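Local coordinates for protein myroilysin (PDB 5ZJK) that probably cleaves internal peptide bonds as a zinc-dependent metalloendopeptidase of the astacin family, at residues 159-164 with 195-200. Residues are numbered along the deposited sequence; the frame is centred on the assembly and turned at random.
Sequences QYSAYD and KQFIAT
Phe197 reaches from its helix to the chain between Gln159 and Ser161, and its ring carries most of the contact. With CG anti to the backbone N (chi1 167°), the ring stands out from the helix and lies along the backbone there, its side chain about 14 Å from the zinc ion. Its far end meets Gln159 O at the edge, near the ring plane, CZ to O being 3.1 Å; the arrangement is consistent with a weak attraction between the ring's C-H edge and the carbonyl. Further back, CE1 comes obliquely to Ser161 N at 3.4 Å, and CD1 touches Ser161 CB at 3.5 Å. Serine is small enough to let the ring lie close, while its OG donates a hydrogen bond to Ala162 O (3.0 Å) and forms a second with the amino terminus at Gly1. An alanine in place of Phe197 would probably open a gap beside Ser161 CB and take away the ring edge that meets Gln159 O.

One turn on, Thr200 folds its hydroxyl back over the helix, OG1 giving a 2.7 Å hydrogen bond to Phe197 O, a common way for threonine to satisfy itself in a helix. Its backbone O accepts a hydrogen bond from a water, which in turn accepts one from Gln159 NE2. The long, extended glutamine chain spans that distance, and its OE1 takes a hydrogen bond from Lys8.

The pairing thus lays helix 192-201, near the chain's C-terminus, against the end of strand 158-160. That strand runs antiparallel to the N-terminal strand 2-4, whose Val3 also touches Phe197.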
ATOM      1  N   GLN A 159       7.211   7.812 -11.250  1.00 18.46           N
ATOM      2  CA  GLN A 159       8.299   8.533 -10.607  1.00 18.57           C
ATOM      3  C   GLN A 159       8.843   7.640  -9.499  1.00 17.81           C
ATOM      4  O   GLN A 159       8.097   7.226  -8.612  1.00 17.38           O
ATOM      5  CB  GLN A 159       7.816   9.871 -10.050  1.00 18.45           C
ATOM      6  CG  GLN A 159       8.869  10.661  -9.299  1.00 18.08           C
ATOM      7  CD  GLN A 159       8.301  11.912  -8.661  1.00 16.57           C
ATOM      8  OE1 GLN A 159       7.089  12.037  -8.491  1.00 19.46           O
ATOM      9  NE2 GLN A 159       9.174  12.846  -8.305  1.00 16.12           N
ATOM     10  N   TYR A 160      10.134   7.334  -9.549  1.00 21.81           N
ATOM     11  CA  TYR A 160      10.678   6.280  -8.701  1.00 17.92           C
ATOM     12  C   TYR A 160      12.043   6.596  -8.102  1.00 17.69           C
ATOM     13  O   TYR A 160      12.808   7.394  -8.641  1.00 19.19           O
ATOM     14  CB  TYR A 160      10.774   4.980  -9.502  1.00 18.08           C
ATOM     15  CG  TYR A 160      11.546   5.128 -10.794  1.00 18.80           C
ATOM     16  CD1 TYR A 160      12.924   4.958 -10.827  1.00 24.66           C
ATOM     17  CD2 TYR A 160      10.898   5.445 -11.980  1.00 20.01           C
ATOM     18  CE1 TYR A 160      13.632   5.096 -12.005  1.00 19.99           C
ATOM     19  CE2 TYR A 160      11.598   5.586 -13.161  1.00 22.06           C
ATOM     20  CZ  TYR A 160      12.965   5.410 -13.167  1.00 21.86           C
ATOM     21  OH  TYR A 160      13.666   5.548 -14.342  1.00 28.51           O
ATOM     22  N   SER A 161      12.333   5.951  -6.976  1.00 16.88           N
ATOM     23  CA  SER A 161      13.671   5.943  -6.407  1.00 16.64           C
ATOM     24  C   SER A 161      14.347   4.637  -6.790  1.00 16.35           C
ATOM     25  O   SER A 161      13.842   3.896  -7.633  1.00 19.17           O
ATOM     26  CB  SER A 161      13.627   6.095  -4.887  1.00 16.50           C
ATOM     27  OG  SER A 161      13.228   4.884  -4.267  1.00 16.26           O
ATOM     28  N   ALA A 162      15.487   4.350  -6.172  1.00 16.45           N
ATOM     29  CA  ALA A 162      16.126   3.056  -6.354  1.00 16.38           C
ATOM     30  C   ALA A 162      15.262   1.979  -5.708  1.00 16.19           C
ATOM     31  O   ALA A 162      14.555   2.246  -4.737  1.00 16.01           O
ATOM     32  CB  ALA A 162      17.523   3.056  -5.761  1.00 16.82           C
ATOM     33  N   TYR A 163      15.313   0.771  -6.261  1.00 16.32           N
ATOM     34  CA  TYR A 163      14.554  -0.359  -5.732  1.00 16.56           C
ATOM     35  C   TYR A 163      14.904  -0.616  -4.267  1.00 16.82           C
ATOM     36  O   TYR A 163      16.066  -0.830  -3.924  1.00 16.41           O
ATOM     37  CB  TYR A 163      14.810  -1.605  -6.584  1.00 17.56           C
ATOM     38  CG  TYR A 163      14.338  -2.904  -5.973  1.00 17.20           C
ATOM     39  CD1 TYR A 163      12.993  -3.121  -5.699  1.00 16.96           C
ATOM     40  CD2 TYR A 163      15.236  -3.922  -5.691  1.00 21.11           C
ATOM     41  CE1 TYR A 163      12.562  -4.313  -5.147  1.00 16.92           C
ATOM     42  CE2 TYR A 163      14.815  -5.116  -5.141  1.00 19.73           C
ATOM     43  CZ  TYR A 163      13.478  -5.307  -4.870  1.00 17.17           C
ATOM     44  OH  TYR A 163      13.060  -6.497  -4.321  1.00 17.19           O
ATOM     45  N   ASP A 164      13.890  -0.581  -3.407  1.00 17.94           N
ATOM     46  CA  ASP A 164      14.091  -0.652  -1.962  1.00 16.25           C
ATOM     47  C   ASP A 164      13.432  -1.886  -1.350  1.00 18.28           C
ATOM     48  O   ASP A 164      12.214  -1.937  -1.194  1.00 18.23           O
ATOM     49  CB  ASP A 164      13.551   0.619  -1.299  1.00 15.93           C
ATOM     50  CG  ASP A 164      13.705   0.607   0.209  1.00 15.64           C
ATOM     51  OD1 ASP A 164      14.628  -0.065   0.713  1.00 22.94           O
ATOM     52  OD2 ASP A 164      12.902   1.277   0.891  1.00 19.23           O
ATOM     53  N   LYS A 195      11.113   7.425   3.404  1.00 16.69           N
ATOM     54  CA  LYS A 195      11.048   8.781   3.934  1.00 16.94           C
ATOM     55  C   LYS A 195      11.695   9.789   2.993  1.00 16.83           C
ATOM     56  O   LYS A 195      11.271  10.941   2.913  1.00 17.02           O
ATOM     57  CB  LYS A 195      11.723   8.842   5.305  1.00 17.19           C
ATOM     58  CG  LYS A 195      11.148   7.871   6.319  1.00 17.03           C
ATOM     59  CD  LYS A 195      12.016   7.797   7.563  1.00 17.39           C
ATOM     60  CE  LYS A 195      11.412   6.871   8.604  1.00 17.40           C
ATOM     61  NZ  LYS A 195      12.208   6.863   9.862  1.00 26.41           N
ATOM     62  N   GLN A 196      12.724   9.345   2.281  1.00 17.61           N
ATOM     63  CA  GLN A 196      13.444  10.211   1.360  1.00 19.61           C
ATOM     64  C   GLN A 196      12.691  10.357   0.042  1.00 18.45           C
ATOM     65  O   GLN A 196      12.554  11.460  -0.482  1.00 17.83           O
ATOM     66  CB  GLN A 196      14.853   9.667   1.111  1.00 22.73           C
ATOM     67  CG  GLN A 196      15.839  10.697   0.585  1.00 28.44           C
ATOM     68  CD  GLN A 196      17.275  10.212   0.649  1.00 43.71           C
ATOM     69  OE1 GLN A 196      17.932  10.324   1.684  1.00 66.72           O
ATOM     70  NE2 GLN A 196      17.769   9.674  -0.459  1.00 51.11           N
ATOM     71  N   PHE A 197      12.196   9.239  -0.481  1.00 18.20           N
ATOM     72  CA  PHE A 197      11.519   9.225  -1.774  1.00 17.37           C
ATOM     73  C   PHE A 197      10.168   9.934  -1.754  1.00 16.82           C
ATOM     74  O   PHE A 197       9.843  10.675  -2.681  1.00 23.35           O
ATOM     75  CB  PHE A 197      11.333   7.788  -2.259  1.00 17.13           C
ATOM     76  CG  PHE A 197      10.377   7.656  -3.407  1.00 16.99           C
ATOM     77  CD1 PHE A 197      10.725   8.099  -4.671  1.00 17.42           C
ATOM     78  CD2 PHE A 197       9.128   7.086  -3.221  1.00 19.66           C
ATOM     79  CE1 PHE A 197       9.843   7.977  -5.728  1.00 19.81           C
ATOM     80  CE2 PHE A 197       8.244   6.962  -4.273  1.00 23.14           C
ATOM     81  CZ  PHE A 197       8.603   7.407  -5.528  1.00 16.74           C
ATOM     82  N   ILE A 198       9.381   9.705  -0.708  1.00 17.24           N
ATOM     83  CA  ILE A 198       8.067  10.331  -0.610  1.00 16.13           C
ATOM     84  C   ILE A 198       8.228  11.830  -0.376  1.00 15.99           C
ATOM     85  O   ILE A 198       7.299  12.609  -0.591  1.00 20.36           O
ATOM     86  CB  ILE A 198       7.212   9.709   0.516  1.00 15.52           C
ATOM     87  CG1 ILE A 198       5.722   9.939   0.247  1.00 23.54           C
ATOM     88  CG2 ILE A 198       7.616  10.257   1.877  1.00 15.85           C
ATOM     89  CD1 ILE A 198       5.237   9.333  -1.050  1.00 15.61           C
ATOM     90  N   ALA A 199       9.421  12.224   0.055  1.00 17.14           N
ATOM     91  CA  ALA A 199       9.746  13.630   0.226  1.00 17.00           C
ATOM     92  C   ALA A 199      10.066  14.269  -1.119  1.00 18.42           C
ATOM     93  O   ALA A 199       9.747  15.422  -1.344  1.00 17.66           O
ATOM     94  CB  ALA A 199      10.911  13.799   1.187  1.00 17.26           C
ATOM     95  N   THR A 200      10.696  13.517  -2.015  1.00 17.40           N
ATOM     96  CA  THR A 200      11.003  14.042  -3.342  1.00 18.20           C
ATOM     97  C   THR A 200       9.735  14.128  -4.185  1.00 18.81           C
ATOM     98  O   THR A 200       9.588  15.027  -5.014  1.00 17.74           O
ATOM     99  CB  THR A 200      12.045  13.178  -4.075  1.00 19.58           C
ATOM    100  OG1 THR A 200      11.478  11.899  -4.384  1.00 36.25           O
ATOM    101  CG2 THR A 200      13.282  12.989  -3.215  1.00 18.79           C
TER
HETATM  102  O   HOH W   1       7.929  15.533  -7.499  1.00 16.60           O